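Local coordinates for sterol regulatory element-binding protein cleavage-activating protein (Schizosaccharomyces pombe, PDB 4YHC) that serves as the escort protein required for sre1 processing when sterol or oxygen is low, represented here by its WD40 domain, at residues Lys120-Met126 and Phe138-Glu144; Val143-Gly147 and Ser173-Ser178; Lys298-Tyr304 and Gln343-Val349. The protein carries 9 engineered substitutions. All coordinates share one frame; numbering follows the deposited sequence.

Contact 1: Lys120-Met126 and Phe138-Glu144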
loop_
_atom_site.group_PDB
_atom_site.type_symbol
_atom_site.label_atom_id
_atom_site.label_comp_id
_atom_site.label_asym_id
_atom_site.label_seq_id
_atom_site.Cartn_x
_atom_site.Cartn_y
_atom_site.Cartn_z
ATOM N N LYS A 120 7.871 17.053 6.926
ATOM C CA LYS A 120 7.574 15.928 6.091
ATOM C C LYS A 120 6.034 15.826 5.981
ATOM O O LYS A 120 5.341 15.937 6.968
ATOM C CB LYS A 120 8.180 14.662 6.713
ATOM C CG LYS A 120 9.569 14.319 6.190
ATOM C CD LYS A 120 10.665 15.328 6.552
ATOM C CE LYS A 120 11.872 15.182 5.626
ATOM N NZ LYS A 120 13.192 15.420 6.273
ATOM N N LEU A 121 5.532 15.613 4.774
ATOM C CA LEU A 121 4.093 15.489 4.542
ATOM C C LEU A 121 3.631 14.083 4.223
ATOM O O LEU A 121 4.299 13.364 3.486
ATOM C CB LEU A 121 3.684 16.336 3.343
ATOM C CG LEU A 121 3.861 17.828 3.426
ATOM C CD1 LEU A 121 2.961 18.422 2.340
ATOM C CD2 LEU A 121 3.508 18.408 4.792
ATOM N N ASN A 122 2.457 13.734 4.717
ATOM C CA ASN A 122 1.703 12.626 4.162
ATOM C C ASN A 122 0.368 13.173 3.707
ATOM O O ASN A 122 -0.215 13.946 4.461
ATOM C CB ASN A 122 1.528 11.582 5.225
ATOM C CG ASN A 122 1.129 10.249 4.662
ATOM O OD1 ASN A 122 1.223 10.012 3.449
ATOM N ND2 ASN A 122 0.667 9.357 5.541
ATOM N N VAL A 123 -0.089 12.838 2.476
ATOM C CA VAL A 123 -1.351 13.330 1.942
ATOM C C VAL A 123 -2.307 12.234 1.543
ATOM O O VAL A 123 -1.866 11.290 0.974
ATOM C CB VAL A 123 -1.088 14.182 0.692
ATOM C CG1 VAL A 123 -2.422 14.644 0.124
ATOM C CG2 VAL A 123 -0.230 15.383 1.038
ATOM N N PHE A 124 -3.602 12.359 1.828
ATOM C CA PHE A 124 -4.580 11.298 1.566
ATOM C C PHE A 124 -5.800 11.955 1.039
ATOM O O PHE A 124 -6.188 12.966 1.566
ATOM C CB PHE A 124 -5.159 10.664 2.870
ATOM C CG PHE A 124 -4.171 10.385 3.893
ATOM C CD1 PHE A 124 -3.260 9.420 3.700
ATOM C CD2 PHE A 124 -4.192 11.079 5.084
ATOM C CE1 PHE A 124 -2.341 9.130 4.657
ATOM C CE2 PHE A 124 -3.268 10.822 6.048
ATOM C CZ PHE A 124 -2.329 9.846 5.831
ATOM N N TRP A 125 -6.422 11.353 0.045
ATOM C CA TRP A 125 -7.763 11.709 -0.414
ATOM C C TRP A 125 -8.826 10.849 0.269
ATOM O O TRP A 125 -8.681 9.614 0.353
ATOM C CB TRP A 125 -7.868 11.391 -1.889
ATOM C CG TRP A 125 -7.046 12.256 -2.828
ATOM C CD1 TRP A 125 -5.710 12.312 -2.904
ATOM C CD2 TRP A 125 -7.539 13.080 -3.855
ATOM N NE1 TRP A 125 -5.330 13.100 -3.928
ATOM C CE2 TRP A 125 -6.444 13.586 -4.539
ATOM C CE3 TRP A 125 -8.816 13.393 -4.307
ATOM C CZ2 TRP A 125 -6.565 14.476 -5.643
ATOM C CZ3 TRP A 125 -8.955 14.228 -5.433
ATOM C CH2 TRP A 125 -7.844 14.784 -6.062
ATOM N N MET A 126 -9.911 11.460 0.711
ATOM C CA MET A 126 -10.999 10.667 1.228
ATOM C C MET A 126 -12.321 11.117 0.588
ATOM O O MET A 126 -12.537 12.291 0.400
ATOM C CB MET A 126 -11.071 10.775 2.732
ATOM C CG MET A 126 -9.701 10.425 3.411
ATOM S SD MET A 126 -9.818 10.504 5.186
ATOM C CE MET A 126 -10.307 8.841 5.461
ATOM N N PHE A 138 -14.404 15.686 -2.178
ATOM C CA PHE A 138 -13.368 14.933 -1.483
ATOM C C PHE A 138 -12.938 15.718 -0.283
ATOM O O PHE A 138 -13.039 16.935 -0.277
ATOM C CB PHE A 138 -12.103 14.711 -2.341
ATOM C CG PHE A 138 -12.316 13.882 -3.572
ATOM C CD1 PHE A 138 -12.339 12.472 -3.509
ATOM C CD2 PHE A 138 -12.546 14.486 -4.784
ATOM C CE1 PHE A 138 -12.520 11.716 -4.646
ATOM C CE2 PHE A 138 -12.734 13.719 -5.933
ATOM C CZ PHE A 138 -12.736 12.348 -5.867
ATOM N N GLU A 139 -12.412 15.005 0.715
ATOM C CA GLU A 139 -11.532 15.607 1.694
ATOM C C GLU A 139 -10.082 15.257 1.440
ATOM O O GLU A 139 -9.743 14.093 1.261
ATOM C CB GLU A 139 -11.989 15.210 3.073
ATOM C CG GLU A 139 -13.361 15.806 3.357
ATOM C CD GLU A 139 -13.919 15.388 4.686
ATOM O OE1 GLU A 139 -14.110 14.155 4.866
ATOM O OE2 GLU A 139 -14.137 16.305 5.533
ATOM N N LEU A 140 -9.236 16.278 1.362
ATOM C CA LEU A 140 -7.834 16.120 1.100
ATOM C C LEU A 140 -7.138 16.401 2.401
ATOM O O LEU A 140 -7.185 17.557 2.905
ATOM C CB LEU A 140 -7.331 17.111 0.046
ATOM C CG LEU A 140 -6.443 16.736 -1.111
ATOM C CD1 LEU A 140 -5.763 17.983 -1.701
ATOM C CD2 LEU A 140 -5.431 15.644 -0.819
ATOM N N VAL A 141 -6.469 15.395 2.944
ATOM C CA VAL A 141 -5.865 15.522 4.259
ATOM C C VAL A 141 -4.360 15.620 4.129
ATOM O O VAL A 141 -3.693 14.811 3.456
ATOM C CB VAL A 141 -6.243 14.326 5.138
ATOM C CG1 VAL A 141 -5.623 14.427 6.529
ATOM C CG2 VAL A 141 -7.773 14.209 5.242
ATOM N N VAL A 142 -3.801 16.599 4.810
ATOM C CA VAL A 142 -2.391 16.834 4.803
ATOM C C VAL A 142 -1.871 16.705 6.200
ATOM O O VAL A 142 -2.280 17.456 7.102
ATOM C CB VAL A 142 -2.093 18.262 4.280
ATOM C CG1 VAL A 142 -0.598 18.515 4.242
ATOM C CG2 VAL A 142 -2.641 18.390 2.883
ATOM N N VAL A 143 -0.985 15.746 6.397
ATOM C CA VAL A 143 -0.446 15.451 7.698
ATOM C C VAL A 143 1.019 15.820 7.734
ATOM O O VAL A 143 1.816 15.389 6.878
ATOM C CB VAL A 143 -0.612 13.953 8.093
ATOM C CG1 VAL A 143 -0.075 13.699 9.496
ATOM C CG2 VAL A 143 -2.083 13.531 8.024
ATOM N N GLU A 144 1.390 16.580 8.767
ATOM C CA GLU A 144 2.772 17.010 8.950
ATOM C C GLU A 144 3.431 16.282 10.082
ATOM O O GLU A 144 2.831 16.005 11.102
ATOM C CB GLU A 144 2.839 18.497 9.225
ATOM C CG GLU A 144 2.515 19.357 8.023
ATOM C CD GLU A 144 2.563 20.828 8.382
ATOM O OE1 GLU A 144 3.687 21.295 8.745
ATOM O OE2 GLU A 144 1.483 21.492 8.318
#
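W125 meets F138 edge-to-face at one end of an antiparallel beta hairpin in which strand 121-127 pairs with strand 136-144. The indole brings its CE3-CZ3 edge against the F138 face in a T-shaped pair, with the six-membered ring centroids 4.9 Å apart and the planes at 83°; W125 CE3 comes to 3.6 Å from F138 CG. One face of the same indole takes a CH-pi contact from L140 CD2, 4.1 Å from the centroid of its five-membered ring. The hairpin supplies the first two strands of a four-stranded WD40 blade, in the predicted third WD repeat, and its two faces meet different neighbours. L121, V123, W125, L140, V142 and E144 lie on one face, where V123 and W125 reach strand 88-92; W125 NE1 hydrogen-bonds S90 OG. N122, F124, M126, E139, V141 and V143 occupy the other, turned to strands 175-182 and 187-193. There F124, its CG anti to the carbonyl carbon (chi1 -44°), sets the CD2 edge of its ring 3.8 Å from V141 CB and brings CE2 to 3.6 Å from V143 CG2. Backbone hydrogen bonds run in pairs, N122 with V143, F124 with V141 and M126 with E139; V141 N to F124 O, 2.8 Å long, is almost perfectly straight at 179°. At the far end, L121 CD2 lies 3.5 Å from E144 CG, the two side chains running alongside; the E144 carboxylate goes on to S119 OG.

Contact 2: Val143-Gly147 and Ser173-Ser178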
loop_
_atom_site.group_PDB
_atom_site.type_symbol
_atom_site.label_atom_id
_atom_site.label_comp_id
_atom_site.label_asym_id
_atom_site.label_seq_id
_atom_site.Cartn_x
_atom_site.Cartn_y
_atom_site.Cartn_z
ATOM N N VAL A 143 -0.985 15.746 6.397
ATOM C CA VAL A 143 -0.446 15.451 7.698
ATOM C C VAL A 143 1.019 15.820 7.734
ATOM O O VAL A 143 1.816 15.389 6.878
ATOM C CB VAL A 143 -0.612 13.953 8.093
ATOM C CG1 VAL A 143 -0.075 13.699 9.496
ATOM C CG2 VAL A 143 -2.083 13.531 8.024
ATOM N N GLU A 144 1.390 16.580 8.767
ATOM C CA GLU A 144 2.772 17.010 8.950
ATOM C C GLU A 144 3.431 16.282 10.082
ATOM O O GLU A 144 2.831 16.005 11.102
ATOM C CB GLU A 144 2.839 18.497 9.225
ATOM C CG GLU A 144 2.515 19.357 8.023
ATOM C CD GLU A 144 2.563 20.828 8.382
ATOM O OE1 GLU A 144 3.687 21.295 8.745
ATOM O OE2 GLU A 144 1.483 21.492 8.318
ATOM N N SER A 145 4.681 15.938 9.898
ATOM C CA SER A 145 5.389 15.235 10.984
ATOM C C SER A 145 5.424 16.038 12.283
ATOM O O SER A 145 5.564 15.471 13.361
ATOM C CB SER A 145 6.786 14.922 10.534
ATOM O OG SER A 145 7.209 16.013 9.754
ATOM N N SER A 146 5.237 17.350 12.141
ATOM C CA SER A 146 5.131 18.297 13.245
ATOM C C SER A 146 3.951 17.992 14.174
ATOM O O SER A 146 3.971 18.377 15.323
ATOM C CB SER A 146 5.020 19.738 12.687
ATOM O OG SER A 146 3.703 20.026 12.184
ATOM N N GLY A 147 2.931 17.296 13.691
ATOM C CA GLY A 147 1.760 17.042 14.505
ATOM C C GLY A 147 0.558 17.824 14.057
ATOM O O GLY A 147 -0.505 17.679 14.611
ATOM N N SER A 173 2.322 15.679 20.076
ATOM C CA SER A 173 3.639 15.128 19.810
ATOM C C SER A 173 3.949 15.008 18.290
ATOM O O SER A 173 3.053 15.073 17.457
ATOM C CB SER A 173 3.709 13.778 20.527
ATOM O OG SER A 173 4.921 13.090 20.262
ATOM N N PRO A 174 5.222 14.829 17.922
ATOM C CA PRO A 174 5.476 14.594 16.504
ATOM C C PRO A 174 4.948 13.229 16.009
ATOM O O PRO A 174 4.932 12.248 16.737
ATOM C CB PRO A 174 7.017 14.641 16.389
ATOM C CG PRO A 174 7.520 15.172 17.707
ATOM C CD PRO A 174 6.468 14.743 18.707
ATOM N N ILE A 175 4.529 13.215 14.751
ATOM C CA ILE A 175 3.874 12.077 14.149
ATOM C C ILE A 175 4.886 11.190 13.484
ATOM O O ILE A 175 5.532 11.587 12.568
ATOM C CB ILE A 175 2.784 12.566 13.180
ATOM C CG1 ILE A 175 1.671 13.138 14.028
ATOM C CG2 ILE A 175 2.233 11.442 12.282
ATOM C CD1 ILE A 175 0.539 13.782 13.267
ATOM N N ILE A 176 4.999 9.964 13.939
ATOM C CA ILE A 176 5.852 8.945 13.288
ATOM C C ILE A 176 5.191 8.402 11.987
ATOM O O ILE A 176 5.862 8.118 11.015
ATOM C CB ILE A 176 6.066 7.752 14.262
ATOM C CG1 ILE A 176 6.734 8.205 15.571
ATOM C CG2 ILE A 176 6.934 6.672 13.647
ATOM C CD1 ILE A 176 6.781 7.097 16.611
ATOM N N LYS A 177 3.869 8.262 11.976
ATOM C CA LYS A 177 3.187 7.533 10.908
ATOM C C LYS A 177 1.712 7.894 10.946
ATOM O O LYS A 177 1.110 7.887 12.019
ATOM C CB LYS A 177 3.366 6.037 11.173
ATOM C CG LYS A 177 2.526 5.090 10.355
ATOM C CD LYS A 177 2.963 5.092 8.916
ATOM C CE LYS A 177 2.273 3.996 8.131
ATOM N NZ LYS A 177 3.184 2.866 7.963
ATOM N N SER A 178 1.142 8.232 9.803
ATOM C CA SER A 178 -0.284 8.490 9.732
ATOM C C SER A 178 -0.848 7.647 8.625
ATOM O O SER A 178 -0.183 7.408 7.657
ATOM C CB SER A 178 -0.561 9.963 9.518
ATOM O OG SER A 178 0.056 10.385 8.301
#
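S145 and I175 meet where two neighbouring blades of the WD40 propeller adjoin, the predicted third and fourth WD repeats. Residues 143-147 carry the turn between two strands of one blade, while 173-178 hold the entry into strand 175-182 of the next. A single direct backbone hydrogen bond joins them: I175 N donates to S145 O over 2.8 Å, with the donor tilted 28° from the carbonyl plane. The same oxygen lies 3.5 Å from P174 CB. E144 to G147 form a type I beta turn, closed by G147 N to E144 O at 2.9 Å, and this turn presents the S145 carbonyl to the next blade. The turn's backbone at G147, with a positive phi of 109°, and the nearby S173 O both suit a glycine; I175 CD1 rests 3.7 Å from G147 CA. The isoleucine reaches the spot because CG1 stands beside its backbone N (chi1 -71°) and CD1 extends onward, placing the methyl between G147 CA and V143 CG1, the latter 3.8 Å away. I175 lies between the turn and strand 187-193, where its side chain also touches S191 and T193. After a classic beta bulge at I176 and K177, opposite L192, S178 points back at the first blade. The S145 hydroxyl serves its own blade, bonding to K120 N. S178 OG, by contrast, crosses the junction: it accepts N122 ND2 as a hydrogen-bond donor and packs against V143, whose CG1 lies 3.5 Å from that oxygen.

Contact 3: Lys298-Tyr304 and Gln343-Val349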
loop_
_atom_site.group_PDB
_atom_site.type_symbol
_atom_site.label_atom_id
_atom_site.label_comp_id
_atom_site.label_asym_id
_atom_site.label_seq_id
_atom_site.Cartn_x
_atom_site.Cartn_y
_atom_site.Cartn_z
ATOM N N LYS A 298 16.227 -8.606 9.059
ATOM C CA LYS A 298 15.743 -9.412 7.924
ATOM C C LYS A 298 14.263 -9.068 7.637
ATOM O O LYS A 298 13.503 -8.784 8.526
ATOM C CB LYS A 298 15.822 -10.906 8.200
ATOM C CG LYS A 298 17.238 -11.431 8.406
ATOM C CD LYS A 298 17.996 -11.534 7.110
ATOM C CE LYS A 298 19.293 -12.331 7.277
ATOM N NZ LYS A 298 20.372 -11.377 7.616
ATOM N N VAL A 299 13.858 -9.183 6.383
ATOM C CA VAL A 299 12.405 -9.049 6.045
ATOM C C VAL A 299 11.714 -10.403 6.235
ATOM O O VAL A 299 12.127 -11.424 5.740
ATOM C CB VAL A 299 12.214 -8.442 4.648
ATOM C CG1 VAL A 299 10.689 -8.316 4.240
ATOM C CG2 VAL A 299 12.921 -7.093 4.583
ATOM N N LEU A 300 10.632 -10.372 6.964
ATOM C CA LEU A 300 9.844 -11.539 7.264
ATOM C C LEU A 300 8.355 -11.432 6.822
ATOM O O LEU A 300 7.766 -10.390 6.859
ATOM C CB LEU A 300 9.897 -11.836 8.750
ATOM C CG LEU A 300 11.037 -12.501 9.517
ATOM C CD1 LEU A 300 11.062 -13.971 9.260
ATOM C CD2 LEU A 300 12.360 -11.918 9.163
ATOM N N TYR A 301 7.802 -12.569 6.454
ATOM C CA TYR A 301 6.385 -12.716 6.052
ATOM C C TYR A 301 5.756 -13.788 6.898
ATOM O O TYR A 301 6.249 -14.909 6.962
ATOM C CB TYR A 301 6.273 -13.062 4.579
ATOM C CG TYR A 301 6.810 -11.982 3.690
ATOM C CD1 TYR A 301 8.168 -11.909 3.387
ATOM C CD2 TYR A 301 5.934 -11.042 3.124
ATOM C CE1 TYR A 301 8.666 -10.913 2.561
ATOM C CE2 TYR A 301 6.412 -10.046 2.314
ATOM C CZ TYR A 301 7.778 -9.994 2.005
ATOM O OH TYR A 301 8.211 -8.966 1.260
ATOM N N TYR A 302 4.757 -13.389 7.685
ATOM C CA TYR A 302 3.987 -14.317 8.463
ATOM C C TYR A 302 2.630 -14.449 7.789
ATOM O O TYR A 302 1.968 -13.405 7.485
ATOM C CB TYR A 302 3.793 -13.777 9.865
ATOM C CG TYR A 302 4.926 -13.983 10.821
ATOM C CD1 TYR A 302 6.209 -13.595 10.505
ATOM C CD2 TYR A 302 4.692 -14.519 12.081
ATOM C CE1 TYR A 302 7.251 -13.739 11.409
ATOM C CE2 TYR A 302 5.734 -14.698 12.997
ATOM C CZ TYR A 302 7.002 -14.298 12.643
ATOM O OH TYR A 302 7.965 -14.404 13.551
ATOM N N TYR A 303 2.275 -15.672 7.498
ATOM C CA TYR A 303 1.024 -16.048 6.850
ATOM C C TYR A 303 0.196 -16.918 7.799
ATOM O O TYR A 303 0.692 -17.975 8.335
ATOM C CB TYR A 303 1.330 -16.825 5.566
ATOM C CG TYR A 303 0.110 -17.405 4.901
ATOM C CD1 TYR A 303 -0.707 -16.611 4.054
ATOM C CD2 TYR A 303 -0.239 -18.735 5.084
ATOM C CE1 TYR A 303 -1.841 -17.152 3.436
ATOM C CE2 TYR A 303 -1.344 -19.290 4.465
ATOM C CZ TYR A 303 -2.127 -18.485 3.624
ATOM O OH TYR A 303 -3.237 -19.031 3.048
ATOM N N TYR A 304 -1.043 -16.498 8.032
ATOM C CA TYR A 304 -1.966 -17.224 8.893
ATOM C C TYR A 304 -3.163 -17.727 8.098
ATOM O O TYR A 304 -3.817 -16.955 7.402
ATOM C CB TYR A 304 -2.477 -16.328 10.023
ATOM C CG TYR A 304 -1.408 -15.644 10.840
ATOM C CD1 TYR A 304 -0.915 -14.404 10.470
ATOM C CD2 TYR A 304 -0.907 -16.230 11.992
ATOM C CE1 TYR A 304 0.055 -13.770 11.218
ATOM C CE2 TYR A 304 0.064 -15.604 12.747
ATOM C CZ TYR A 304 0.540 -14.374 12.354
ATOM O OH TYR A 304 1.505 -13.744 13.099
ATOM N N GLN A 343 -3.030 -21.430 11.700
ATOM C CA GLN A 343 -1.654 -21.906 11.465
ATOM C C GLN A 343 -0.760 -20.783 10.888
ATOM O O GLN A 343 -1.162 -20.077 10.009
ATOM C CB GLN A 343 -1.685 -23.089 10.501
ATOM C CG GLN A 343 -2.959 -23.909 10.631
ATOM C CD GLN A 343 -2.720 -25.396 10.515
ATOM O OE1 GLN A 343 -2.551 -26.081 11.521
ATOM N NE2 GLN A 343 -2.695 -25.902 9.289
ATOM N N GLU A 344 0.455 -20.674 11.380
ATOM C CA GLU A 344 1.370 -19.598 11.111
ATOM C C GLU A 344 2.554 -20.157 10.349
ATOM O O GLU A 344 3.146 -21.146 10.765
ATOM C CB GLU A 344 1.846 -18.997 12.399
ATOM C CG GLU A 344 3.279 -18.493 12.387
ATOM C CD GLU A 344 3.794 -18.201 13.790
ATOM O OE1 GLU A 344 4.906 -18.677 14.181
ATOM O OE2 GLU A 344 3.083 -17.481 14.513
ATOM N N ASN A 345 2.841 -19.558 9.203
ATOM C CA ASN A 345 3.906 -19.990 8.334
ATOM C C ASN A 345 4.775 -18.745 8.103
ATOM O O ASN A 345 4.234 -17.679 7.869
ATOM C CB ASN A 345 3.335 -20.516 7.035
ATOM C CG ASN A 345 2.650 -21.875 7.210
ATOM O OD1 ASN A 345 3.300 -22.882 7.556
ATOM N ND2 ASN A 345 1.336 -21.920 6.966
ATOM N N ILE A 346 6.088 -18.898 8.201
ATOM C CA ILE A 346 7.009 -17.805 8.232
ATOM C C ILE A 346 7.988 -17.975 7.094
ATOM O O ILE A 346 8.556 -19.033 6.876
ATOM C CB ILE A 346 7.783 -17.794 9.564
ATOM C CG1 ILE A 346 6.834 -17.662 10.719
ATOM C CG2 ILE A 346 8.807 -16.672 9.648
ATOM C CD1 ILE A 346 7.531 -17.816 12.065
ATOM N N HIS A 347 8.193 -16.921 6.343
ATOM C CA HIS A 347 9.138 -16.958 5.256
ATOM C C HIS A 347 10.054 -15.764 5.478
ATOM O O HIS A 347 9.581 -14.590 5.523
ATOM C CB HIS A 347 8.378 -16.817 3.934
ATOM C CG HIS A 347 9.243 -16.873 2.719
ATOM N ND1 HIS A 347 9.796 -18.044 2.249
ATOM C CD2 HIS A 347 9.726 -15.888 1.923
ATOM C CE1 HIS A 347 10.571 -17.782 1.208
ATOM N NE2 HIS A 347 10.544 -16.484 0.996
ATOM N N GLU A 348 11.353 -16.050 5.564
ATOM C CA GLU A 348 12.363 -15.039 5.765
ATOM C C GLU A 348 13.092 -14.819 4.471
ATOM O O GLU A 348 13.444 -15.764 3.832
ATOM C CB GLU A 348 13.372 -15.540 6.825
ATOM C CG GLU A 348 14.606 -14.645 6.996
ATOM C CD GLU A 348 15.413 -15.083 8.275
ATOM O OE1 GLU A 348 15.943 -14.265 9.006
ATOM O OE2 GLU A 348 15.427 -16.261 8.625
ATOM N N VAL A 349 13.336 -13.582 4.102
ATOM C CA VAL A 349 14.009 -13.264 2.867
ATOM C C VAL A 349 15.484 -12.820 3.116
ATOM O O VAL A 349 15.749 -11.972 3.998
ATOM C CB VAL A 349 13.286 -12.057 2.167
ATOM C CG1 VAL A 349 14.051 -11.617 0.939
ATOM C CG2 VAL A 349 11.863 -12.407 1.842
HETATM O O HOH W 1 15.813 -9.486 4.271
HETATM O O HOH W 2 2.069 -15.019 15.382
#
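Y302 CG and I346 CG1 are both turned away from their own carbonyl carbons (chi1 -82° and -60°), torsions that lay the two side chains alongside each other on one face of an antiparallel strand pair, 299-304 with 344-349. This pair belongs to a mixed beta sheet of the WD40 domain that lies, in sequence, between the predicted fourth and fifth WD repeats. I346 CG1 sits squarely over the Y302 ring in a CH-pi contact, 3.8 Å from its centroid and 6° off the ring normal, and CD1 reaches toward the phenol end. The other branch, I346 CG2, packs 3.5 Å from L300 CD1, while L300 lies beside the aliphatic part of E348. On the opposite face, V349 CG2 meets the edge of the Y301 ring, 3.6 Å from CE1, and the Y301 hydroxyl is held by S355 OG. The N345 amide comes to the edge of the Y303 ring, its ND2 4.0 Å from Y303 CD2. H347, on this face too, stacks its imidazole on Y415 of strand 406-416. Y301 exchanges two backbone hydrogen bonds with H347, and Y303 two with N345; beyond them V349 N donates to V299 O, while V299 N donates to a water. Strand 281-292 flanks 299-304 on its other side, pairing L300, Y302 and Y304 with F291, F289 and I287. Near one end, K298 crosses E348, its CG near OE1, while K298 NZ stays 5.5 Å from that oxygen. At the other end a second water bridges the pair: it accepts from Y304 OH at 2.7 Å, in the plane of the ring, and donates to E344 OE2 at 2.8 Å.

Contacts 1 and 2 are neighbours, their centres about 12 Å apart. They share V143 and E144: contact 1 builds the hairpin within one blade, and contact 2 ties the end of strand 136-144 and the turn after it to the next blade. K120 O lies 3.0 Å from S145 N, a probable hydrogen bond that joins the two contacts directly. Contact 3 lies across the domain, its centre about 32 Å from that of contact 1 and on the opposite side of the chain's centre; its nearest atoms are about 14 Å from contact 2. All three fall within the long region that, by similarity, interacts with sre1.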